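Local coordinates for haloacid dehalogenase domain protein hydrolase (PDB 4OVY), which binds calcium in the crystal and is probably a hydrolase of the haloacid dehalogenase superfamily, possibly a phosphatase, at residues N234-S247 and G275-W289. Residues are numbered along the deposited sequence; the frame is centred on the assembly and turned at random.
Sequences NSDGDYEMLEYVTS and GRLDRALTDATSKGW. With CA (calcium ion), chain J.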
ATOM      1  N   ASN A 234     -13.331 -12.868  11.194  1.00 19.36           N
ATOM      2  CA  ASN A 234     -14.264 -13.327  12.227  1.00 19.57           C
ATOM      3  C   ASN A 234     -15.724 -12.929  12.005  1.00 19.35           C
ATOM      4  O   ASN A 234     -16.594 -13.394  12.732  1.00 19.66           O
ATOM      5  CB  ASN A 234     -13.847 -12.803  13.596  1.00 20.39           C
ATOM      6  CG  ASN A 234     -14.095 -11.317  13.740  1.00 20.71           C
ATOM      7  OD1 ASN A 234     -13.483 -10.514  13.049  1.00 23.44           O
ATOM      8  ND2 ASN A 234     -15.010 -10.944  14.627  1.00 21.53           N
ATOM      9  N   SER A 235     -16.004 -12.069  11.031  1.00 19.26           N
ATOM     10  CA  SER A 235     -17.358 -11.547  10.879  1.00 18.95           C
ATOM     11  C   SER A 235     -17.807 -11.578   9.427  1.00 20.05           C
ATOM     12  O   SER A 235     -17.028 -11.864   8.516  1.00 18.47           O
ATOM     13  CB  SER A 235     -17.417 -10.122  11.424  1.00 19.77           C
ATOM     14  OG  SER A 235     -16.850  -9.204  10.497  1.00 22.17           O
ATOM     15  N   ASP A 236     -19.076 -11.269   9.211  1.00 21.12           N
ATOM     16  CA  ASP A 236     -19.618 -11.237   7.862  1.00 19.92           C
ATOM     17  C   ASP A 236     -18.973 -10.162   6.986  1.00 20.12           C
ATOM     18  O   ASP A 236     -18.962 -10.294   5.773  1.00 20.60           O
ATOM     19  CB  ASP A 236     -21.137 -11.081   7.899  1.00 21.12           C
ATOM     20  CG  ASP A 236     -21.844 -12.356   8.330  1.00 24.28           C
ATOM     21  OD1 ASP A 236     -21.169 -13.387   8.613  1.00 23.84           O
ATOM     22  OD2 ASP A 236     -23.093 -12.331   8.390  1.00 25.44           O
ATOM     23  N   GLY A 237     -18.428  -9.113   7.604  1.00 19.59           N
ATOM     24  CA  GLY A 237     -17.621  -8.127   6.889  1.00 20.12           C
ATOM     25  C   GLY A 237     -16.347  -8.674   6.249  1.00 18.32           C
ATOM     26  O   GLY A 237     -15.758  -8.012   5.399  1.00 18.63           O
ATOM     27  N   ASP A 238     -15.936  -9.880   6.650  1.00 18.48           N
ATOM     28  CA  ASP A 238     -14.775 -10.571   6.082  1.00 19.11           C
ATOM     29  C   ASP A 238     -15.112 -11.562   4.963  1.00 19.13           C
ATOM     30  O   ASP A 238     -14.206 -12.192   4.405  1.00 18.78           O
ATOM     31  CB  ASP A 238     -14.040 -11.328   7.201  1.00 19.07           C
ATOM     32  CG  ASP A 238     -13.455 -10.400   8.234  1.00 19.91           C
ATOM     33  OD1 ASP A 238     -12.747  -9.457   7.827  1.00 20.37           O
ATOM     34  OD2 ASP A 238     -13.695 -10.611   9.441  1.00 18.79           O
ATOM     35  N   TYR A 239     -16.393 -11.683   4.620  1.00 17.94           N
ATOM     36  CA  TYR A 239     -16.854 -12.702   3.667  1.00 18.95           C
ATOM     37  C   TYR A 239     -16.136 -12.596   2.323  1.00 16.83           C
ATOM     38  O   TYR A 239     -15.611 -13.581   1.828  1.00 18.25           O
ATOM     39  CB  TYR A 239     -18.374 -12.608   3.448  1.00 18.74           C
ATOM     40  CG  TYR A 239     -18.999 -13.807   2.749  1.00 18.01           C
ATOM     41  CD1 TYR A 239     -18.797 -14.032   1.392  1.00 19.80           C
ATOM     42  CD2 TYR A 239     -19.822 -14.693   3.440  1.00 20.00           C
ATOM     43  CE1 TYR A 239     -19.371 -15.115   0.745  1.00 20.63           C
ATOM     44  CE2 TYR A 239     -20.407 -15.778   2.797  1.00 19.99           C
ATOM     45  CZ  TYR A 239     -20.171 -15.985   1.450  1.00 19.87           C
ATOM     46  OH  TYR A 239     -20.737 -17.054   0.789  1.00 23.80           O
ATOM     47  N   GLU A 240     -16.126 -11.402   1.732  1.00 16.42           N
ATOM     48  CA  GLU A 240     -15.497 -11.212   0.429  1.00 17.75           C
ATOM     49  C   GLU A 240     -13.980 -11.425   0.467  1.00 16.77           C
ATOM     50  O   GLU A 240     -13.421 -11.995  -0.464  1.00 18.79           O
ATOM     51  CB  GLU A 240     -15.847  -9.846  -0.165  1.00 18.46           C
ATOM     52  CG  GLU A 240     -17.312  -9.716  -0.589  1.00 19.03           C
ATOM     53  CD  GLU A 240     -18.221  -9.124   0.478  1.00 21.33           C
ATOM     54  OE1 GLU A 240     -17.868  -9.140   1.688  1.00 20.39           O
ATOM     55  OE2 GLU A 240     -19.313  -8.644   0.090  1.00 22.47           O
HETATM   56  N   MSE A 241     -13.318 -10.993   1.540  1.00 17.16           N
HETATM   57  CA  MSE A 241     -11.879 -11.243   1.680  1.00 16.48           C
HETATM   58  C   MSE A 241     -11.595 -12.740   1.663  1.00 16.76           C
HETATM   59  O   MSE A 241     -10.716 -13.196   0.938  1.00 18.00           O
HETATM   60  CB  MSE A 241     -11.308 -10.589   2.939  1.00 17.07           C
HETATM   61  CG  MSE A 241      -9.852 -11.007   3.143  1.00 18.06           C
HETATM   62 SE   MSE A 241      -9.081 -10.172   4.749  1.00 21.79          SE
HETATM   63  CE  MSE A 241     -10.074 -11.163   6.139  1.00 21.09           C
ATOM     64  N   LEU A 242     -12.322 -13.515   2.460  1.00 16.71           N
ATOM     65  CA  LEU A 242     -12.106 -14.968   2.521  1.00 18.17           C
ATOM     66  C   LEU A 242     -12.422 -15.634   1.178  1.00 19.59           C
ATOM     67  O   LEU A 242     -11.667 -16.481   0.698  1.00 18.75           O
ATOM     68  CB  LEU A 242     -12.948 -15.586   3.635  1.00 21.44           C
ATOM     69  CG  LEU A 242     -12.607 -15.146   5.069  1.00 23.19           C
ATOM     70  CD1 LEU A 242     -13.714 -15.528   6.044  1.00 25.93           C
ATOM     71  CD2 LEU A 242     -11.288 -15.729   5.520  1.00 26.41           C
ATOM     72  N   GLU A 243     -13.531 -15.227   0.562  1.00 19.03           N
ATOM     73  CA  GLU A 243     -13.944 -15.772  -0.734  1.00 20.22           C
ATOM     74  C   GLU A 243     -12.903 -15.510  -1.828  1.00 18.29           C
ATOM     75  O   GLU A 243     -12.571 -16.398  -2.624  1.00 18.67           O
ATOM     76  CB  GLU A 243     -15.291 -15.168  -1.127  1.00 21.08           C
ATOM     77  CG  GLU A 243     -15.913 -15.716  -2.390  1.00 21.03           C
ATOM     78  CD  GLU A 243     -17.310 -15.164  -2.594  1.00 21.82           C
ATOM     79  OE1 GLU A 243     -17.443 -13.935  -2.776  1.00 20.69           O
ATOM     80  OE2 GLU A 243     -18.274 -15.957  -2.549  1.00 22.87           O
ATOM     81  N   TYR A 244     -12.377 -14.292  -1.842  1.00 19.55           N
ATOM     82  CA  TYR A 244     -11.357 -13.878  -2.794  1.00 20.30           C
ATOM     83  C   TYR A 244     -10.130 -14.781  -2.696  1.00 18.63           C
ATOM     84  O   TYR A 244      -9.531 -15.143  -3.709  1.00 18.70           O
ATOM     85  CB  TYR A 244     -10.995 -12.407  -2.524  1.00 19.25           C
ATOM     86  CG  TYR A 244      -9.905 -11.819  -3.392  1.00 19.18           C
ATOM     87  CD1 TYR A 244      -9.966 -11.891  -4.780  1.00 19.18           C
ATOM     88  CD2 TYR A 244      -8.824 -11.154  -2.819  1.00 19.03           C
ATOM     89  CE1 TYR A 244      -8.966 -11.344  -5.572  1.00 21.35           C
ATOM     90  CE2 TYR A 244      -7.823 -10.602  -3.601  1.00 19.68           C
ATOM     91  CZ  TYR A 244      -7.898 -10.691  -4.974  1.00 20.76           C
ATOM     92  OH  TYR A 244      -6.903 -10.134  -5.744  1.00 22.27           O
ATOM     93  N   VAL A 245      -9.786 -15.159  -1.472  1.00 19.57           N
ATOM     94  CA  VAL A 245      -8.625 -16.012  -1.200  1.00 19.76           C
ATOM     95  C   VAL A 245      -8.875 -17.504  -1.476  1.00 20.42           C
ATOM     96  O   VAL A 245      -7.989 -18.193  -1.999  1.00 21.11           O
ATOM     97  CB  VAL A 245      -8.152 -15.809   0.260  1.00 20.16           C
ATOM     98  CG1 VAL A 245      -7.146 -16.874   0.682  1.00 21.05           C
ATOM     99  CG2 VAL A 245      -7.557 -14.413   0.414  1.00 20.83           C
ATOM    100  N   THR A 246     -10.067 -18.001  -1.147  1.00 20.88           N
ATOM    101  CA  THR A 246     -10.317 -19.450  -1.158  1.00 21.18           C
ATOM    102  C   THR A 246     -11.083 -19.999  -2.362  1.00 22.33           C
ATOM    103  O   THR A 246     -10.949 -21.177  -2.669  1.00 23.40           O
ATOM    104  CB  THR A 246     -11.102 -19.899   0.090  1.00 22.00           C
ATOM    105  OG1 THR A 246     -12.421 -19.339   0.057  1.00 20.41           O
ATOM    106  CG2 THR A 246     -10.391 -19.484   1.376  1.00 21.99           C
ATOM    107  N   SER A 247     -11.897 -19.171  -3.012  1.00 23.22           N
ATOM    108  CA  SER A 247     -12.882 -19.665  -3.993  1.00 28.07           C
ATOM    109  C   SER A 247     -12.367 -19.668  -5.424  1.00 37.34           C
ATOM    110  O   SER A 247     -11.264 -19.197  -5.697  1.00 45.41           O
ATOM    111  CB  SER A 247     -14.177 -18.848  -3.904  1.00 28.96           C
ATOM    112  OG  SER A 247     -14.799 -19.046  -2.644  1.00 33.16           O
ATOM    113  N   GLY A 275     -19.063  -7.094  15.192  1.00 23.09           N
ATOM    114  CA  GLY A 275     -18.483  -8.350  14.715  1.00 24.78           C
ATOM    115  C   GLY A 275     -19.509  -9.437  14.443  1.00 24.30           C
ATOM    116  O   GLY A 275     -19.258 -10.618  14.708  1.00 20.75           O
ATOM    117  N   ARG A 276     -20.664  -9.044  13.906  1.00 22.34           N
ATOM    118  CA  ARG A 276     -21.720  -9.995  13.586  1.00 23.13           C
ATOM    119  C   ARG A 276     -21.204 -11.071  12.635  1.00 20.20           C
ATOM    120  O   ARG A 276     -20.620 -10.770  11.598  1.00 21.08           O
ATOM    121  CB  ARG A 276     -22.937  -9.302  12.959  1.00 25.73           C
ATOM    122  CG  ARG A 276     -24.166 -10.204  12.874  1.00 28.45           C
ATOM    123  CD  ARG A 276     -25.322  -9.533  12.148  1.00 35.12           C
ATOM    124  NE  ARG A 276     -25.650  -8.224  12.714  1.00 41.32           N
ATOM    125  CZ  ARG A 276     -26.463  -8.006  13.752  1.00 45.01           C
ATOM    126  NH1 ARG A 276     -27.067  -9.007  14.383  1.00 47.39           N
ATOM    127  NH2 ARG A 276     -26.677  -6.762  14.165  1.00 46.96           N
ATOM    128  N   LEU A 277     -21.427 -12.320  13.021  1.00 19.05           N
ATOM    129  CA  LEU A 277     -20.999 -13.489  12.260  1.00 20.29           C
ATOM    130  C   LEU A 277     -22.227 -14.366  12.061  1.00 20.01           C
ATOM    131  O   LEU A 277     -22.791 -14.872  13.026  1.00 20.58           O
ATOM    132  CB  LEU A 277     -19.916 -14.250  13.030  1.00 20.73           C
ATOM    133  CG  LEU A 277     -19.461 -15.582  12.415  1.00 21.22           C
ATOM    134  CD1 LEU A 277     -18.895 -15.377  11.014  1.00 22.19           C
ATOM    135  CD2 LEU A 277     -18.462 -16.293  13.316  1.00 20.29           C
ATOM    136  N   ASP A 278     -22.637 -14.532  10.808  1.00 20.68           N
ATOM    137  CA  ASP A 278     -23.887 -15.205  10.487  1.00 23.08           C
ATOM    138  C   ASP A 278     -23.780 -15.868   9.121  1.00 21.96           C
ATOM    139  O   ASP A 278     -23.666 -17.088   9.034  1.00 23.60           O
ATOM    140  CB  ASP A 278     -25.038 -14.201  10.546  1.00 25.28           C
ATOM    141  CG  ASP A 278     -26.388 -14.803  10.183  1.00 27.80           C
ATOM    142  OD1 ASP A 278     -26.572 -16.039  10.225  1.00 29.21           O
ATOM    143  OD2 ASP A 278     -27.285 -14.009   9.869  1.00 31.61           O
ATOM    144  N   ARG A 279     -23.778 -15.065   8.063  1.00 22.62           N
ATOM    145  CA  ARG A 279     -23.706 -15.597   6.703  1.00 24.80           C
ATOM    146  C   ARG A 279     -22.408 -16.375   6.457  1.00 22.91           C
ATOM    147  O   ARG A 279     -22.419 -17.443   5.827  1.00 25.68           O
ATOM    148  CB  ARG A 279     -23.839 -14.465   5.679  1.00 26.79           C
ATOM    149  CG  ARG A 279     -25.055 -13.559   5.866  1.00 30.38           C
ATOM    150  CD  ARG A 279     -26.349 -14.344   5.933  1.00 29.30           C
ATOM    151  NE  ARG A 279     -27.489 -13.493   6.249  1.00 30.47           N
ATOM    152  CZ  ARG A 279     -28.729 -13.940   6.412  1.00 34.07           C
ATOM    153  NH1 ARG A 279     -29.000 -15.235   6.276  1.00 35.66           N
ATOM    154  NH2 ARG A 279     -29.706 -13.090   6.710  1.00 35.78           N
ATOM    155  N   ALA A 280     -21.297 -15.850   6.961  1.00 20.25           N
ATOM    156  CA  ALA A 280     -20.002 -16.506   6.785  1.00 21.30           C
ATOM    157  C   ALA A 280     -19.931 -17.833   7.537  1.00 20.84           C
ATOM    158  O   ALA A 280     -19.302 -18.783   7.066  1.00 24.45           O
ATOM    159  CB  ALA A 280     -18.869 -15.586   7.228  1.00 19.94           C
ATOM    160  N   LEU A 281     -20.562 -17.886   8.708  1.00 22.73           N
ATOM    161  CA  LEU A 281     -20.590 -19.103   9.526  1.00 25.46           C
ATOM    162  C   LEU A 281     -21.431 -20.196   8.862  1.00 25.23           C
ATOM    163  O   LEU A 281     -21.014 -21.351   8.758  1.00 21.51           O
ATOM    164  CB  LEU A 281     -21.126 -18.772  10.923  1.00 25.60           C
ATOM    165  CG  LEU A 281     -21.114 -19.859  11.996  1.00 26.73           C
ATOM    166  CD1 LEU A 281     -19.722 -20.448  12.159  1.00 29.24           C
ATOM    167  CD2 LEU A 281     -21.618 -19.284  13.311  1.00 29.05           C
ATOM    168  N   THR A 282     -22.611 -19.818   8.389  1.00 24.14           N
ATOM    169  CA  THR A 282     -23.473 -20.746   7.669  1.00 26.31           C
ATOM    170  C   THR A 282     -22.788 -21.332   6.426  1.00 24.75           C
ATOM    171  O   THR A 282     -22.953 -22.512   6.143  1.00 25.01           O
ATOM    172  CB  THR A 282     -24.791 -20.052   7.298  1.00 27.55           C
ATOM    173  OG1 THR A 282     -25.472 -19.705   8.510  1.00 27.37           O
ATOM    174  CG2 THR A 282     -25.695 -20.950   6.444  1.00 29.90           C
ATOM    175  N   ASP A 283     -22.010 -20.518   5.710  1.00 24.35           N
ATOM    176  CA  ASP A 283     -21.359 -20.955   4.472  1.00 23.95           C
ATOM    177  C   ASP A 283     -19.980 -21.588   4.674  1.00 23.51           C
ATOM    178  O   ASP A 283     -19.387 -22.087   3.711  1.00 22.62           O
ATOM    179  CB  ASP A 283     -21.238 -19.792   3.488  1.00 25.00           C
ATOM    180  CG  ASP A 283     -22.526 -19.525   2.729  1.00 28.32           C
ATOM    181  OD1 ASP A 283     -23.531 -20.236   2.948  1.00 29.53           O
ATOM    182  OD2 ASP A 283     -22.522 -18.597   1.900  1.00 30.85           O
ATOM    183  N   ALA A 284     -19.475 -21.593   5.905  1.00 21.67           N
ATOM    184  CA  ALA A 284     -18.101 -22.043   6.159  1.00 22.98           C
ATOM    185  C   ALA A 284     -17.813 -23.437   5.589  1.00 22.41           C
ATOM    186  O   ALA A 284     -16.828 -23.629   4.883  1.00 23.11           O
ATOM    187  CB  ALA A 284     -17.794 -22.017   7.649  1.00 22.41           C
ATOM    188  N   THR A 285     -18.669 -24.405   5.903  1.00 25.62           N
ATOM    189  CA  THR A 285     -18.466 -25.776   5.443  1.00 26.77           C
ATOM    190  C   THR A 285     -18.416 -25.845   3.919  1.00 25.02           C
ATOM    191  O   THR A 285     -17.491 -26.428   3.360  1.00 24.25           O
ATOM    192  CB  THR A 285     -19.549 -26.724   5.990  1.00 29.90           C
ATOM    193  OG1 THR A 285     -19.453 -26.766   7.416  1.00 30.07           O
ATOM    194  CG2 THR A 285     -19.371 -28.136   5.443  1.00 33.59           C
ATOM    195  N   SER A 286     -19.388 -25.230   3.250  1.00 26.31           N
ATOM    196  CA  SER A 286     -19.433 -25.264   1.790  1.00 26.21           C
ATOM    197  C   SER A 286     -18.224 -24.573   1.156  1.00 24.28           C
ATOM    198  O   SER A 286     -17.788 -24.971   0.081  1.00 23.64           O
ATOM    199  CB  SER A 286     -20.728 -24.643   1.259  1.00 30.22           C
ATOM    200  OG  SER A 286     -20.813 -23.271   1.605  1.00 37.16           O
ATOM    201  N   LYS A 287     -17.694 -23.547   1.821  1.00 24.89           N
ATOM    202  CA  LYS A 287     -16.523 -22.805   1.323  1.00 24.30           C
ATOM    203  C   LYS A 287     -15.183 -23.462   1.686  1.00 24.93           C
ATOM    204  O   LYS A 287     -14.149 -23.124   1.107  1.00 23.61           O
ATOM    205  CB  LYS A 287     -16.534 -21.371   1.871  1.00 26.08           C
ATOM    206  CG  LYS A 287     -17.701 -20.516   1.395  1.00 27.07           C
ATOM    207  CD  LYS A 287     -17.591 -20.186  -0.083  1.00 32.48           C
ATOM    208  CE  LYS A 287     -18.434 -18.971  -0.445  1.00 35.75           C
ATOM    209  NZ  LYS A 287     -18.256 -18.605  -1.871  1.00 38.26           N
ATOM    210  N   GLY A 288     -15.195 -24.388   2.640  1.00 24.41           N
ATOM    211  CA  GLY A 288     -13.957 -24.969   3.164  1.00 24.38           C
ATOM    212  C   GLY A 288     -13.264 -24.066   4.176  1.00 23.33           C
ATOM    213  O   GLY A 288     -12.085 -24.254   4.494  1.00 24.61           O
ATOM    214  N   TRP A 289     -13.992 -23.081   4.686  1.00 21.83           N
ATOM    215  CA  TRP A 289     -13.468 -22.193   5.717  1.00 20.83           C
ATOM    216  C   TRP A 289     -13.410 -22.915   7.062  1.00 20.54           C
ATOM    217  O   TRP A 289     -14.389 -23.515   7.504  1.00 23.65           O
ATOM    218  CB  TRP A 289     -14.328 -20.932   5.835  1.00 20.17           C
ATOM    219  CG  TRP A 289     -14.348 -20.081   4.594  1.00 21.18           C
ATOM    220  CD1 TRP A 289     -13.427 -20.071   3.590  1.00 20.27           C
ATOM    221  CD2 TRP A 289     -15.332 -19.089   4.241  1.00 20.81           C
ATOM    222  NE1 TRP A 289     -13.780 -19.153   2.629  1.00 20.41           N
ATOM    223  CE2 TRP A 289     -14.942 -18.535   3.007  1.00 20.15           C
ATOM    224  CE3 TRP A 289     -16.511 -18.638   4.841  1.00 20.77           C
ATOM    225  CZ2 TRP A 289     -15.675 -17.533   2.368  1.00 20.38           C
ATOM    226  CZ3 TRP A 289     -17.243 -17.642   4.200  1.00 19.38           C
ATOM    227  CH2 TRP A 289     -16.823 -17.105   2.979  1.00 20.31           C
TER
HETATM  228 CA    CA J 409     -13.888  -8.194  12.500  1.00 55.54          CA
HETATM  229  O   HOH W   1     -17.473 -12.781  15.232  1.00 20.30           O
HETATM  230  O   HOH W   2     -14.814  -7.893   9.857  1.00 53.20           O
HETATM  231  O   HOH W   3     -20.549  -8.196  10.140  1.00 33.63           O
HETATM  232  O   HOH W   4     -13.987 -21.372  -1.007  1.00 23.25           O
HETATM  233  O   HOH W   5     -15.506  -7.142  13.298  1.00 35.48           O
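Beside the calcium site of this haloacid dehalogenase fold, Asp236 holds the start of helix 279-287 through its carboxylate. Its OD1 accepts from Asp278 N at 2.9 Å and Ala280 N at 3.0 Å, which come from opposite faces of the carboxylate plane. Asp236 OD2 accepts from Arg279 N at 2.8 Å, on the syn side but somewhat out of that plane. The N-H groups of Asp278, Arg279 and Ala280 thus fix the rotation of the carboxylate, and the N-terminal end of helix 279-287, where they lie, would probably stabilise its negative charge. Asp236 N in turn donates to Arg276 O, almost straight. Two residues before Asp236, Asn234 OD1 binds the calcium ion with Asp42 and Asp44 and also accepts from Thr46. A water joins Asn234 O and ND2 to Gly275 O.

Helices 239-246 and 279-287 run nearly parallel (16°) and both pack on strand 253-260 of the Rossmann-like core. Leu242 touches Ile256, Leu281 touches His258, and Trp289, just past its helix, also reaches Ile256. The Trp289 indole points its six-membered edge at the face of Tyr239 in a T-shaped stack, planes 82° apart. Leu242 CD1 makes a CH-pi contact over one indole face. Trp289 NE1 donates to Thr246 OG1 at 2.9 Å, nearly in the ring plane. Tyr239 CG is anti to the backbone N (chi1 -166°), which extends the ring toward helix 279-287, and Tyr239 OH donates to the anti lone pair of Asp283 OD2 at 2.6 Å. Lys287 NZ forms a salt bridge with Glu243 OE2 at 2.7 Å. Glu243 OE1 is hydrogen-bonded to Tyr192 of the second subunit.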